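Isomerase/lactonizing enzyme (Agrobacterium tumefaciens, PDB 1RVK) is of unknown function but belongs to the magnesium-dependent enolase superfamily, and probably acts as an isomerase or lactonizing enzyme on an unidentified substrate. Local coordinates at residues L147-Y153 with L170-M174. Numbering follows the deposited sequence.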
ATOM      1  N   LEU A 147      20.120  -0.498   7.827  1.00 13.13           N
ATOM      2  CA  LEU A 147      19.771  -1.775   7.210  1.00 13.10           C
ATOM      3  C   LEU A 147      20.872  -2.087   6.199  1.00 14.18           C
ATOM      4  O   LEU A 147      20.609  -2.423   5.046  1.00 13.51           O
ATOM      5  CB  LEU A 147      18.407  -1.677   6.514  1.00 13.68           C
ATOM      6  CG  LEU A 147      17.216  -1.460   7.458  1.00 16.06           C
ATOM      7  CD1 LEU A 147      15.944  -1.237   6.654  1.00 15.54           C
ATOM      8  CD2 LEU A 147      17.062  -2.666   8.378  1.00 12.29           C
ATOM      9  N   ALA A 148      22.115  -1.980   6.655  1.00 14.45           N
ATOM     10  CA  ALA A 148      23.273  -2.212   5.795  1.00 13.53           C
ATOM     11  C   ALA A 148      23.753  -3.654   5.767  1.00 13.29           C
ATOM     12  O   ALA A 148      24.342  -4.096   4.782  1.00 14.30           O
ATOM     13  CB  ALA A 148      24.418  -1.310   6.227  1.00 14.53           C
ATOM     14  N   THR A 149      23.502  -4.389   6.842  1.00 13.56           N
ATOM     15  CA  THR A 149      23.954  -5.771   6.933  1.00 14.82           C
ATOM     16  C   THR A 149      22.850  -6.731   7.350  1.00 14.65           C
ATOM     17  O   THR A 149      21.793  -6.315   7.823  1.00 13.58           O
ATOM     18  CB  THR A 149      25.072  -5.902   7.977  1.00 14.85           C
ATOM     19  OG1 THR A 149      24.506  -5.754   9.285  1.00 16.55           O
ATOM     20  CG2 THR A 149      26.124  -4.820   7.778  1.00 16.39           C
ATOM     21  N   PRO A 150      23.085  -8.042   7.174  1.00 13.82           N
ATOM     22  CA  PRO A 150      22.077  -9.029   7.565  1.00 15.42           C
ATOM     23  C   PRO A 150      21.782  -8.875   9.053  1.00 15.80           C
ATOM     24  O   PRO A 150      20.636  -8.976   9.490  1.00 15.92           O
ATOM     25  CB  PRO A 150      22.756 -10.357   7.240  1.00 14.75           C
ATOM     26  CG  PRO A 150      23.544 -10.017   6.012  1.00 13.36           C
ATOM     27  CD  PRO A 150      24.164  -8.676   6.392  1.00 14.59           C
ATOM     28  N   GLU A 151      22.832  -8.623   9.830  1.00 16.83           N
ATOM     29  CA  GLU A 151      22.691  -8.441  11.268  1.00 18.43           C
ATOM     30  C   GLU A 151      21.793  -7.250  11.616  1.00 17.94           C
ATOM     31  O   GLU A 151      21.039  -7.302  12.586  1.00 16.58           O
ATOM     32  CB  GLU A 151      24.071  -8.267  11.912  1.00 23.53           C
ATOM     33  CG  GLU A 151      24.915  -9.543  11.920  1.00 32.91           C
ATOM     34  CD  GLU A 151      25.461  -9.934  10.546  1.00 38.20           C
ATOM     35  OE1 GLU A 151      25.895 -11.098  10.400  1.00 41.47           O
ATOM     36  OE2 GLU A 151      25.474  -9.092   9.622  1.00 36.77           O
ATOM     37  N   ASP A 152      21.869  -6.180  10.828  1.00 14.73           N
ATOM     38  CA  ASP A 152      21.039  -5.000  11.080  1.00 15.09           C
ATOM     39  C   ASP A 152      19.554  -5.341  10.981  1.00 13.90           C
ATOM     40  O   ASP A 152      18.733  -4.781  11.702  1.00 14.89           O
ATOM     41  CB  ASP A 152      21.353  -3.877  10.084  1.00 14.62           C
ATOM     42  CG  ASP A 152      22.696  -3.223  10.336  1.00 16.92           C
ATOM     43  OD1 ASP A 152      23.174  -3.261  11.488  1.00 18.03           O
ATOM     44  OD2 ASP A 152      23.266  -2.652   9.383  1.00 16.44           O
ATOM     45  N   TYR A 153      19.205  -6.249  10.077  1.00 13.87           N
ATOM     46  CA  TYR A 153      17.808  -6.634   9.934  1.00 13.26           C
ATOM     47  C   TYR A 153      17.380  -7.439  11.149  1.00 14.06           C
ATOM     48  O   TYR A 153      16.265  -7.283  11.650  1.00 13.81           O
ATOM     49  CB  TYR A 153      17.593  -7.467   8.668  1.00 12.51           C
ATOM     50  CG  TYR A 153      17.366  -6.637   7.426  1.00 12.64           C
ATOM     51  CD1 TYR A 153      18.436  -6.152   6.678  1.00 14.51           C
ATOM     52  CD2 TYR A 153      16.069  -6.337   7.000  1.00 14.45           C
ATOM     53  CE1 TYR A 153      18.221  -5.388   5.524  1.00 12.67           C
ATOM     54  CE2 TYR A 153      15.843  -5.577   5.855  1.00 13.91           C
ATOM     55  CZ  TYR A 153      16.922  -5.107   5.121  1.00 15.85           C
ATOM     56  OH  TYR A 153      16.697  -4.369   3.981  1.00 15.22           O
ATOM     57  N   LEU A 170      10.463  -8.376   5.315  1.00 12.13           N
ATOM     58  CA  LEU A 170      11.689  -7.699   4.926  1.00 13.43           C
ATOM     59  C   LEU A 170      11.648  -7.292   3.467  1.00 13.85           C
ATOM     60  O   LEU A 170      11.160  -8.044   2.625  1.00 14.29           O
ATOM     61  CB  LEU A 170      12.908  -8.610   5.092  1.00 15.69           C
ATOM     62  CG  LEU A 170      13.320  -9.265   6.408  1.00 18.30           C
ATOM     63  CD1 LEU A 170      14.680  -9.916   6.194  1.00 19.51           C
ATOM     64  CD2 LEU A 170      13.407  -8.237   7.521  1.00 25.13           C
ATOM     65  N   HIS A 171      12.129  -6.087   3.181  1.00 13.97           N
ATOM     66  CA  HIS A 171      12.288  -5.627   1.805  1.00 13.76           C
ATOM     67  C   HIS A 171      13.812  -5.615   1.825  1.00 14.46           C
ATOM     68  O   HIS A 171      14.405  -4.915   2.647  1.00 14.09           O
ATOM     69  CB  HIS A 171      11.771  -4.196   1.581  1.00 13.15           C
ATOM     70  CG  HIS A 171      10.284  -4.100   1.423  1.00 14.75           C
ATOM     71  ND1 HIS A 171       9.426  -3.994   2.496  1.00 14.54           N
ATOM     72  CD2 HIS A 171       9.503  -4.085   0.315  1.00 16.86           C
ATOM     73  CE1 HIS A 171       8.181  -3.917   2.057  1.00 14.60           C
ATOM     74  NE2 HIS A 171       8.200  -3.970   0.737  1.00 13.99           N
ATOM     75  N   THR A 172      14.454  -6.400   0.967  1.00 12.29           N
ATOM     76  CA  THR A 172      15.909  -6.445   0.980  1.00 14.09           C
ATOM     77  C   THR A 172      16.596  -5.428   0.068  1.00 13.20           C
ATOM     78  O   THR A 172      15.957  -4.491  -0.409  1.00 15.05           O
ATOM     79  CB  THR A 172      16.406  -7.884   0.704  1.00 15.27           C
ATOM     80  OG1 THR A 172      15.618  -8.482  -0.335  1.00 15.41           O
ATOM     81  CG2 THR A 172      16.270  -8.725   1.970  1.00 16.27           C
ATOM     82  N   TRP A 173      17.894  -5.602  -0.160  1.00 14.25           N
ATOM     83  CA  TRP A 173      18.674  -4.655  -0.964  1.00 13.64           C
ATOM     84  C   TRP A 173      18.388  -4.623  -2.460  1.00 15.10           C
ATOM     85  O   TRP A 173      18.307  -5.662  -3.119  1.00 14.85           O
ATOM     86  CB  TRP A 173      20.165  -4.909  -0.747  1.00 15.21           C
ATOM     87  CG  TRP A 173      20.591  -4.755   0.679  1.00 13.68           C
ATOM     88  CD1 TRP A 173      20.976  -3.599   1.305  1.00 12.10           C
ATOM     89  CD2 TRP A 173      20.676  -5.792   1.661  1.00 12.50           C
ATOM     90  NE1 TRP A 173      21.297  -3.857   2.617  1.00 11.50           N
ATOM     91  CE2 TRP A 173      21.121  -5.194   2.864  1.00 12.64           C
ATOM     92  CE3 TRP A 173      20.420  -7.170   1.644  1.00 13.42           C
ATOM     93  CZ2 TRP A 173      21.314  -5.927   4.040  1.00 12.57           C
ATOM     94  CZ3 TRP A 173      20.613  -7.902   2.816  1.00 12.92           C
ATOM     95  CH2 TRP A 173      21.056  -7.274   3.997  1.00 13.66           C
HETATM   96  N   MSE A 174      18.268  -3.409  -2.992  1.00 13.27           N
HETATM   97  CA  MSE A 174      17.988  -3.208  -4.407  1.00 13.58           C
HETATM   98  C   MSE A 174      18.782  -2.023  -4.950  1.00 15.07           C
HETATM   99  O   MSE A 174      19.099  -1.089  -4.213  1.00 15.02           O
HETATM  100  CB  MSE A 174      16.492  -2.938  -4.601  1.00 13.97           C
HETATM  101  CG  MSE A 174      15.582  -3.998  -3.999  1.00 11.39           C
HETATM  102 SE   MSE A 174      13.714  -3.602  -4.299  1.00 18.61          SE
HETATM  103  CE  MSE A 174      12.963  -4.642  -2.859  1.00 14.54           C
TER
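Tyr153 carries this contact, reaching from the first turn of helix 150-163 to Leu170, His171 and Trp173. Its CB heads toward the opposite segment, and CG stands anti to the carbonyl carbon (chi1 -86°), which turns the ring toward residues 170-173, between Leu170 and Trp173. On one edge CD2 presses against Leu170 CD2, at 3.3 Å a tight fit. The other edge, CD1 and CE1, meets the indole: CE1 lies over one face, offset toward its rim, 3.5 Å from Trp173 CZ2. This is a T-shaped pair, planes at 74° and six-membered ring centroids 5.1 Å apart, the tyrosine giving its edge. Farther out CE2 and CZ approach His171 O, and at the tip OH donates to that same oxygen over 2.7 Å, lying in the carbonyl plane, so the phenol is tied to the backbone of His171. Leu147 CD2 sits over the centre of one tyrosine face, 3.8 Å above the ring plane.

The indole has polar and apolar partners too. Its NE1 makes a weak, bent bond to Leu147 O (2.9 Å, 129° at the hydrogen) and another weak one to Asp141 O, while CH2 meets Pro150. The start of helix 150-163 is fixed by a capping box: Asp152 N donates to Thr149 OG1, and Asp152 OD2 in return accepts from Thr149 N and also from Ala148 N.

Strand 130-137, helix 150-163 and strand 167-171 form one beta-alpha-beta unit of the enolase-type barrel, and this contact joins the helix start to residues 170-173, the first of them in the second strand. Ile137 lies against Leu147, Tyr153 and Leu170, and its carbonyl takes His171 ND1. The His171 side chain comes, at its nearest atom, about 4 Å from the magnesium ion bound by Asp206, Glu232 and Glu258, while helix 183-197 packs against Leu170 and Trp173.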